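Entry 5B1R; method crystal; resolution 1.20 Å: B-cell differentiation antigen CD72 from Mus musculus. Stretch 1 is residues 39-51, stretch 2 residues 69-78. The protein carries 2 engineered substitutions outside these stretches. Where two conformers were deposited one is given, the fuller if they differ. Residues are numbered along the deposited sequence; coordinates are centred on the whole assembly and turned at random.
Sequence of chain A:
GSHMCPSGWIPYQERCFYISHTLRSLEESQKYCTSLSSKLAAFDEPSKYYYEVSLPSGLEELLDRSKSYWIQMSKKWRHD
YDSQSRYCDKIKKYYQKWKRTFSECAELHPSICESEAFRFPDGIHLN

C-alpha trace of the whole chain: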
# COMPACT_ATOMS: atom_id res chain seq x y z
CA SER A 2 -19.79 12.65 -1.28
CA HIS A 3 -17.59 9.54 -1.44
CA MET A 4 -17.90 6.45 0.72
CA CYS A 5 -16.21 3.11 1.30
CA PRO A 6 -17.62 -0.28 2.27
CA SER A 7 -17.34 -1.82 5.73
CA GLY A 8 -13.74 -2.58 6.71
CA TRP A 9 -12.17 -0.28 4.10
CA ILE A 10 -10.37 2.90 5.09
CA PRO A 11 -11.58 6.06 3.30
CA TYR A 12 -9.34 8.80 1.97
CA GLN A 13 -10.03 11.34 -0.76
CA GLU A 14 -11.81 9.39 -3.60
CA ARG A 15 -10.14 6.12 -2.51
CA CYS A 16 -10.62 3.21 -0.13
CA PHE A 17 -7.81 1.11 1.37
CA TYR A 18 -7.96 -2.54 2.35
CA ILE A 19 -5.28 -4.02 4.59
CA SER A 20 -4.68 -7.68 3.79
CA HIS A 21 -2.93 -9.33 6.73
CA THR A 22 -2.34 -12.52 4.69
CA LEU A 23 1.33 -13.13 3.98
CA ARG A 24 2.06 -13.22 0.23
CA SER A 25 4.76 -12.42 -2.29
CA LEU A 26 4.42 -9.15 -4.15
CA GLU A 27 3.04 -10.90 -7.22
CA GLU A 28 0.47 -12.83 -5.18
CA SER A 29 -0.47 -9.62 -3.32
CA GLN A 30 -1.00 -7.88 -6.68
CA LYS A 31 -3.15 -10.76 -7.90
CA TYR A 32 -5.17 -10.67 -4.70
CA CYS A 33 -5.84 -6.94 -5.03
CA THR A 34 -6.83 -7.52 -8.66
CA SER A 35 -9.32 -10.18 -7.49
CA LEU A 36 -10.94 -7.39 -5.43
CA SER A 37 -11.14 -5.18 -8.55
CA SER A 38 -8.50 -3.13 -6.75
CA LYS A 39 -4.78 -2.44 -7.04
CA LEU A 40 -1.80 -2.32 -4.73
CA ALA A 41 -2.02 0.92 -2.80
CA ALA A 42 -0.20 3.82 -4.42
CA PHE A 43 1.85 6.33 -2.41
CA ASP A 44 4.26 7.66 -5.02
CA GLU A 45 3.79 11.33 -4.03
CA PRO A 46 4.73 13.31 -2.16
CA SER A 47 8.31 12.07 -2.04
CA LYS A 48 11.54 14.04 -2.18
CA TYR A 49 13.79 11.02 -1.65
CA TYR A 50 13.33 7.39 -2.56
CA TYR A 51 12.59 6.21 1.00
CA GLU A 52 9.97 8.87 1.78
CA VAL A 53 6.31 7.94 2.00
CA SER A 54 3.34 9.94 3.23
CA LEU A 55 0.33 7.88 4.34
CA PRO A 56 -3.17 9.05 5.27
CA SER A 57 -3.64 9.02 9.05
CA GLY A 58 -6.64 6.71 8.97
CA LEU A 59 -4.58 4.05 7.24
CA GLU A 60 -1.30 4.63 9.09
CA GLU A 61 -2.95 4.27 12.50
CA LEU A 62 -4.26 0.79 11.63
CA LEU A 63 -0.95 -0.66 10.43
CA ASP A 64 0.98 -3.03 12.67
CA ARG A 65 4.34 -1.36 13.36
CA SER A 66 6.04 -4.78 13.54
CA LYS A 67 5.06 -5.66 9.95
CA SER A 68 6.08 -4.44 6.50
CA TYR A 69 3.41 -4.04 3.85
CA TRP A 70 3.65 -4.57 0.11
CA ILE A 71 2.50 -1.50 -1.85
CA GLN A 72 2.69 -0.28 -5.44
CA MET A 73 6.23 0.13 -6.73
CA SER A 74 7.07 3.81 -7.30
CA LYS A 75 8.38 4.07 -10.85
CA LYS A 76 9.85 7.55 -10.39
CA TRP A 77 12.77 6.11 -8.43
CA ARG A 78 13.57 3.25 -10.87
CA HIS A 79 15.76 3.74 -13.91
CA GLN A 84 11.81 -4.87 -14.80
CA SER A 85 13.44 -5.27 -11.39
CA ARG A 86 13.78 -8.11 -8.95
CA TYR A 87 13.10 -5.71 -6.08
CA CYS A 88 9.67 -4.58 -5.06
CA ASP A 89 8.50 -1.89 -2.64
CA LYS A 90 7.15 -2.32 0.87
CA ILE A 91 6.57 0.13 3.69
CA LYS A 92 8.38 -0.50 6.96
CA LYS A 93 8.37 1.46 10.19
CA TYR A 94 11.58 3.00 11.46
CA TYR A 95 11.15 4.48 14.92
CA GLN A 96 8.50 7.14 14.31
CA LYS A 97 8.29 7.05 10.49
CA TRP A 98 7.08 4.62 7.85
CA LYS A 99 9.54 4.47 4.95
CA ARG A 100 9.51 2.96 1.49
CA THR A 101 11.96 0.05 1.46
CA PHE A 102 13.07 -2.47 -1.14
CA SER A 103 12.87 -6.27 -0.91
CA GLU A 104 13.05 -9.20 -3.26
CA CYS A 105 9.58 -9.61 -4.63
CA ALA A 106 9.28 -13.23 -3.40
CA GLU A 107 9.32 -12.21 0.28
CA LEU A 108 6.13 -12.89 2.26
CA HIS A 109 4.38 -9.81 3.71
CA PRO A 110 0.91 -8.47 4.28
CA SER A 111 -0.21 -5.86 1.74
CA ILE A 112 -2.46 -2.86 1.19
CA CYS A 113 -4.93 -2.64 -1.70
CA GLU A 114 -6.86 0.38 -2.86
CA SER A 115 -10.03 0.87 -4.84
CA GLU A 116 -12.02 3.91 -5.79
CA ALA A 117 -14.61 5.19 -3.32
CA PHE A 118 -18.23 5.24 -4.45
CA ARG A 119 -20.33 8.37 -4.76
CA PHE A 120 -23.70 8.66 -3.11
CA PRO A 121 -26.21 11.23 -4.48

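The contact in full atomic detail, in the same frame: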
# COMPACT_ATOMS: atom_id res chain seq x y z
N LYS A 39 -6.19 -2.42 -6.68
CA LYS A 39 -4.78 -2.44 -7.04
C LYS A 39 -3.96 -2.29 -5.79
O LYS A 39 -4.46 -1.88 -4.76
CB LYS A 39 -4.46 -1.30 -8.02
CG LYS A 39 -4.60 0.09 -7.43
CD LYS A 39 -4.30 1.22 -8.43
CE LYS A 39 -4.40 2.58 -7.75
NZ LYS A 39 -4.14 3.75 -8.65
N LEU A 40 -2.68 -2.62 -5.85
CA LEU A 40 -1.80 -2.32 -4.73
C LEU A 40 -1.84 -0.83 -4.45
O LEU A 40 -1.83 -0.01 -5.37
CB LEU A 40 -0.38 -2.72 -5.07
CG LEU A 40 -0.12 -4.22 -5.00
CD1 LEU A 40 1.16 -4.57 -5.75
CD2 LEU A 40 -0.10 -4.71 -3.53
N ALA A 41 -1.86 -0.48 -3.18
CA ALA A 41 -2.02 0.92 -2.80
C ALA A 41 -0.84 1.77 -3.28
O ALA A 41 0.32 1.36 -3.19
CB ALA A 41 -2.18 1.02 -1.30
N ALA A 42 -1.17 2.96 -3.76
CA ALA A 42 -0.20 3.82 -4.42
C ALA A 42 0.10 5.03 -3.55
O ALA A 42 -0.80 5.77 -3.17
CB ALA A 42 -0.75 4.28 -5.76
N PHE A 43 1.38 5.23 -3.25
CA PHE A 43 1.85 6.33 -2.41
C PHE A 43 3.06 7.00 -3.04
O PHE A 43 3.98 7.40 -2.34
CB PHE A 43 2.17 5.83 -1.00
CG PHE A 43 1.02 5.16 -0.32
CD1 PHE A 43 -0.10 5.90 0.03
CD2 PHE A 43 1.03 3.80 -0.09
CE1 PHE A 43 -1.19 5.29 0.62
CE2 PHE A 43 -0.05 3.18 0.52
CZ PHE A 43 -1.17 3.92 0.86
N ASP A 44 3.08 7.13 -4.36
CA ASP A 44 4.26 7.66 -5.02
C ASP A 44 4.60 9.08 -4.58
O ASP A 44 5.78 9.41 -4.46
CB ASP A 44 4.11 7.67 -6.54
CG ASP A 44 4.08 6.29 -7.16
OD1 ASP A 44 4.05 5.25 -6.47
OD2 ASP A 44 4.10 6.27 -8.41
N GLU A 45 3.59 9.93 -4.39
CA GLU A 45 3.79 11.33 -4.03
C GLU A 45 2.98 11.66 -2.79
O GLU A 45 1.88 11.13 -2.58
CB GLU A 45 3.37 12.24 -5.19
CG GLU A 45 4.24 12.09 -6.43
CD GLU A 45 5.61 12.70 -6.30
OE1 GLU A 45 5.92 13.35 -5.27
OE2 GLU A 45 6.38 12.52 -7.24
N PRO A 46 3.47 12.60 -1.98
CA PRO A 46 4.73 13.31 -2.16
C PRO A 46 5.93 12.48 -1.74
O PRO A 46 5.85 11.68 -0.81
CB PRO A 46 4.60 14.50 -1.20
CG PRO A 46 3.70 14.00 -0.13
CD PRO A 46 2.72 13.10 -0.81
N SER A 47 7.05 12.69 -2.43
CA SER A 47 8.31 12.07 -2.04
C SER A 47 9.46 12.89 -2.61
O SER A 47 9.49 13.18 -3.80
CB SER A 47 8.40 10.62 -2.53
OG SER A 47 8.30 10.54 -3.95
N LYS A 48 10.36 13.31 -1.74
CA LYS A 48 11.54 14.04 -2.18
C LYS A 48 12.73 13.11 -2.35
O LYS A 48 13.63 13.39 -3.15
CB LYS A 48 11.89 15.16 -1.20
CG LYS A 48 13.07 16.01 -1.66
CD LYS A 48 13.31 17.16 -0.71
CE LYS A 48 14.49 18.00 -1.16
NZ LYS A 48 14.79 19.10 -0.20
N TYR A 49 12.74 12.02 -1.58
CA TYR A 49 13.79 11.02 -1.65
C TYR A 49 13.14 9.66 -1.73
O TYR A 49 11.98 9.50 -1.37
CB TYR A 49 14.69 11.09 -0.40
CG TYR A 49 15.33 12.44 -0.21
CD1 TYR A 49 16.33 12.88 -1.06
CD2 TYR A 49 14.91 13.30 0.80
CE1 TYR A 49 16.92 14.12 -0.90
CE2 TYR A 49 15.49 14.54 0.97
CZ TYR A 49 16.49 14.95 0.12
OH TYR A 49 17.05 16.19 0.29
N TYR A 50 13.91 8.68 -2.20
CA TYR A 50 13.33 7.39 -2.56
C TYR A 50 12.65 6.68 -1.39
O TYR A 50 11.72 5.90 -1.61
CB TYR A 50 14.41 6.46 -3.16
CG TYR A 50 15.43 5.98 -2.15
CD1 TYR A 50 15.22 4.83 -1.40
CD2 TYR A 50 16.61 6.70 -1.93
CE1 TYR A 50 16.13 4.41 -0.45
CE2 TYR A 50 17.54 6.28 -0.98
CZ TYR A 50 17.30 5.13 -0.25
OH TYR A 50 18.20 4.69 0.69
N TYR A 51 13.11 6.93 -0.17
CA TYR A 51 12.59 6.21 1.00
C TYR A 51 11.39 6.91 1.63
O TYR A 51 10.78 6.38 2.57
CB TYR A 51 13.69 6.04 2.06
CG TYR A 51 14.34 7.36 2.45
CD1 TYR A 51 13.71 8.24 3.32
CD2 TYR A 51 15.57 7.74 1.91
CE1 TYR A 51 14.27 9.46 3.66
CE2 TYR A 51 16.14 8.96 2.25
CZ TYR A 51 15.49 9.81 3.13
OH TYR A 51 16.05 11.02 3.48
N TYR A 69 4.55 -3.83 4.74
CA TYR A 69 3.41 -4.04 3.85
C TYR A 69 3.78 -3.82 2.40
O TYR A 69 4.27 -2.75 2.05
CB TYR A 69 2.25 -3.10 4.21
CG TYR A 69 1.67 -3.38 5.59
CD1 TYR A 69 2.28 -2.90 6.73
CD2 TYR A 69 0.52 -4.16 5.72
CE1 TYR A 69 1.77 -3.20 7.99
CE2 TYR A 69 -0.00 -4.46 6.97
CZ TYR A 69 0.62 -3.97 8.10
OH TYR A 69 0.13 -4.25 9.36
N TRP A 70 3.51 -4.80 1.54
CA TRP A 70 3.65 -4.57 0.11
C TRP A 70 2.72 -3.45 -0.37
O TRP A 70 1.54 -3.42 -0.01
CB TRP A 70 3.33 -5.83 -0.69
CG TRP A 70 4.32 -6.96 -0.61
CD1 TRP A 70 4.03 -8.24 -0.28
CD2 TRP A 70 5.71 -6.92 -0.96
NE1 TRP A 70 5.17 -9.01 -0.38
CE2 TRP A 70 6.22 -8.22 -0.79
CE3 TRP A 70 6.57 -5.90 -1.38
CZ2 TRP A 70 7.56 -8.54 -1.06
CZ3 TRP A 70 7.90 -6.22 -1.62
CH2 TRP A 70 8.38 -7.53 -1.45
N ILE A 71 3.26 -2.57 -1.21
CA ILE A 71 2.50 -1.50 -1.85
C ILE A 71 2.93 -1.42 -3.32
O ILE A 71 3.82 -2.14 -3.77
CB ILE A 71 2.71 -0.13 -1.14
CG1 ILE A 71 4.18 0.32 -1.18
CG2 ILE A 71 2.19 -0.19 0.31
CD1 ILE A 71 4.36 1.80 -0.96
N GLN A 72 2.30 -0.50 -4.06
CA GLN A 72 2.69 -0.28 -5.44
C GLN A 72 4.12 0.23 -5.54
O GLN A 72 4.52 1.16 -4.84
CB GLN A 72 1.77 0.77 -6.06
CG GLN A 72 2.10 1.07 -7.51
CD GLN A 72 1.35 2.29 -8.01
OE1 GLN A 72 0.19 2.18 -8.42
NE2 GLN A 72 1.99 3.45 -7.97
N MET A 73 4.89 -0.36 -6.44
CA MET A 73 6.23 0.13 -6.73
C MET A 73 6.14 1.56 -7.29
O MET A 73 5.28 1.87 -8.13
CB MET A 73 6.89 -0.78 -7.77
CG MET A 73 8.31 -0.39 -8.08
SD MET A 73 9.07 -1.35 -9.39
CE MET A 73 8.03 -0.95 -10.79
N SER A 74 7.03 2.43 -6.83
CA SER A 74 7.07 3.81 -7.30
C SER A 74 8.05 3.93 -8.46
O SER A 74 9.27 3.86 -8.26
CB SER A 74 7.48 4.71 -6.15
OG SER A 74 7.58 6.03 -6.62
N LYS A 75 7.53 4.09 -9.67
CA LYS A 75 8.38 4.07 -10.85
C LYS A 75 9.33 5.25 -10.94
O LYS A 75 10.37 5.16 -11.59
CB LYS A 75 7.54 3.97 -12.12
CG LYS A 75 6.78 2.68 -12.22
CD LYS A 75 6.02 2.57 -13.53
CE LYS A 75 5.24 1.27 -13.61
NZ LYS A 75 6.09 0.10 -13.26
N LYS A 76 9.00 6.36 -10.27
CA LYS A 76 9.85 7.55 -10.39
C LYS A 76 11.27 7.31 -9.92
O LYS A 76 12.19 7.99 -10.37
CB LYS A 76 9.26 8.75 -9.65
CG LYS A 76 9.22 8.56 -8.15
CD LYS A 76 8.61 9.73 -7.39
CE LYS A 76 9.47 10.97 -7.41
NZ LYS A 76 9.01 12.06 -6.46
N TRP A 77 11.46 6.35 -9.00
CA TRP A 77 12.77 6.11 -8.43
C TRP A 77 13.54 5.02 -9.17
O TRP A 77 14.68 4.76 -8.82
CB TRP A 77 12.67 5.78 -6.93
CG TRP A 77 12.05 6.91 -6.16
CD1 TRP A 77 10.81 6.93 -5.57
CD2 TRP A 77 12.62 8.21 -5.94
NE1 TRP A 77 10.59 8.15 -4.99
CE2 TRP A 77 11.68 8.96 -5.21
CE3 TRP A 77 13.83 8.81 -6.29
CZ2 TRP A 77 11.91 10.28 -4.81
CZ3 TRP A 77 14.06 10.12 -5.90
CH2 TRP A 77 13.11 10.84 -5.17
N ARG A 78 12.93 4.36 -10.15
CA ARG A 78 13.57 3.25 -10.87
C ARG A 78 14.03 3.68 -12.26
O ARG A 78 13.27 4.29 -13.03
CB ARG A 78 12.59 2.09 -11.05
CG ARG A 78 11.95 1.57 -9.77
CD ARG A 78 12.96 1.20 -8.67
NE ARG A 78 12.26 0.43 -7.64
CZ ARG A 78 12.23 -0.90 -7.60
NH1 ARG A 78 11.52 -1.51 -6.66
NH2 ARG A 78 12.90 -1.62 -8.49
O HOH W 1 -1.52 3.75 -9.70
O HOH W 2 -1.07 -0.20 -8.03
O HOH W 3 3.59 3.72 -4.30
O HOH W 4 7.72 7.46 -4.38
O HOH W 5 4.64 4.19 -9.96
O HOH W 6 6.48 7.09 -9.13

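The two stretches run side by side in a largely polar, water-laced contact, joined by one direct backbone hydrogen bond near Leu-40 and Ala-41, a lysine-centred cluster farther along, and a tryptophan face laid against Tyr-50. From Gln-72 on, they advance in the same direction, Asp-44 beside Ser-74 and Tyr-50 beside Trp-77; before that Leu-40 lies beside Gln-72 and Ala-41 beside Ile-71. Together they bury 740 Å². The backbone link is nearly straight: Gln-72 N donates to Ala-41 O at 2.9 Å, with an angle of 166°. Next to it the buried Leu-40 points toward the partner, its CB 3.6 Å from Gln-72 N, while Phe-43 CD2 meets Ile-71 CD1 at 4.0 Å, the methyl lying at the ring edge.

Around these contacts, waters bridge the two stretches. Gln-72 OE1 accepts from water 1, which also takes a hydrogen bond from Lys-39 NZ, and from water 2, which also donates to Leu-40 O. The Asp-44 carboxylate makes one weak direct bond, from Gln-72 NE2 to OD1 (3.1 Å, 129°); its other hydrogen bonds to the second stretch run through waters. Water 3 ties OD1 to Gln-72 O, and waters 5 and 6 let OD2 serve the amides of Lys-75 and Lys-76, which it does not bond directly.

The Lys-76 ammonium, with three hydrogens to give, meets three oxygens: NZ forms a salt bridge with Glu-45 OE2 at 2.8 Å and donates to Ser-47 O at 2.9 Å and Ser-47 OG at 3.0 Å. Ser-47 OG in turn donates to Asp-44 O at 2.8 Å and accepts a weak bond from Trp-77 NE1 at 3.5 Å. The electron-rich indole face suits the CA hydrogen of Tyr-50: CA sits 3.5 Å from the centroid of the Trp-77 five-membered ring, a CH-pi contact 13° off the normal; Tyr-50 CB approaches Trp-77 CD2 at 3.7 Å.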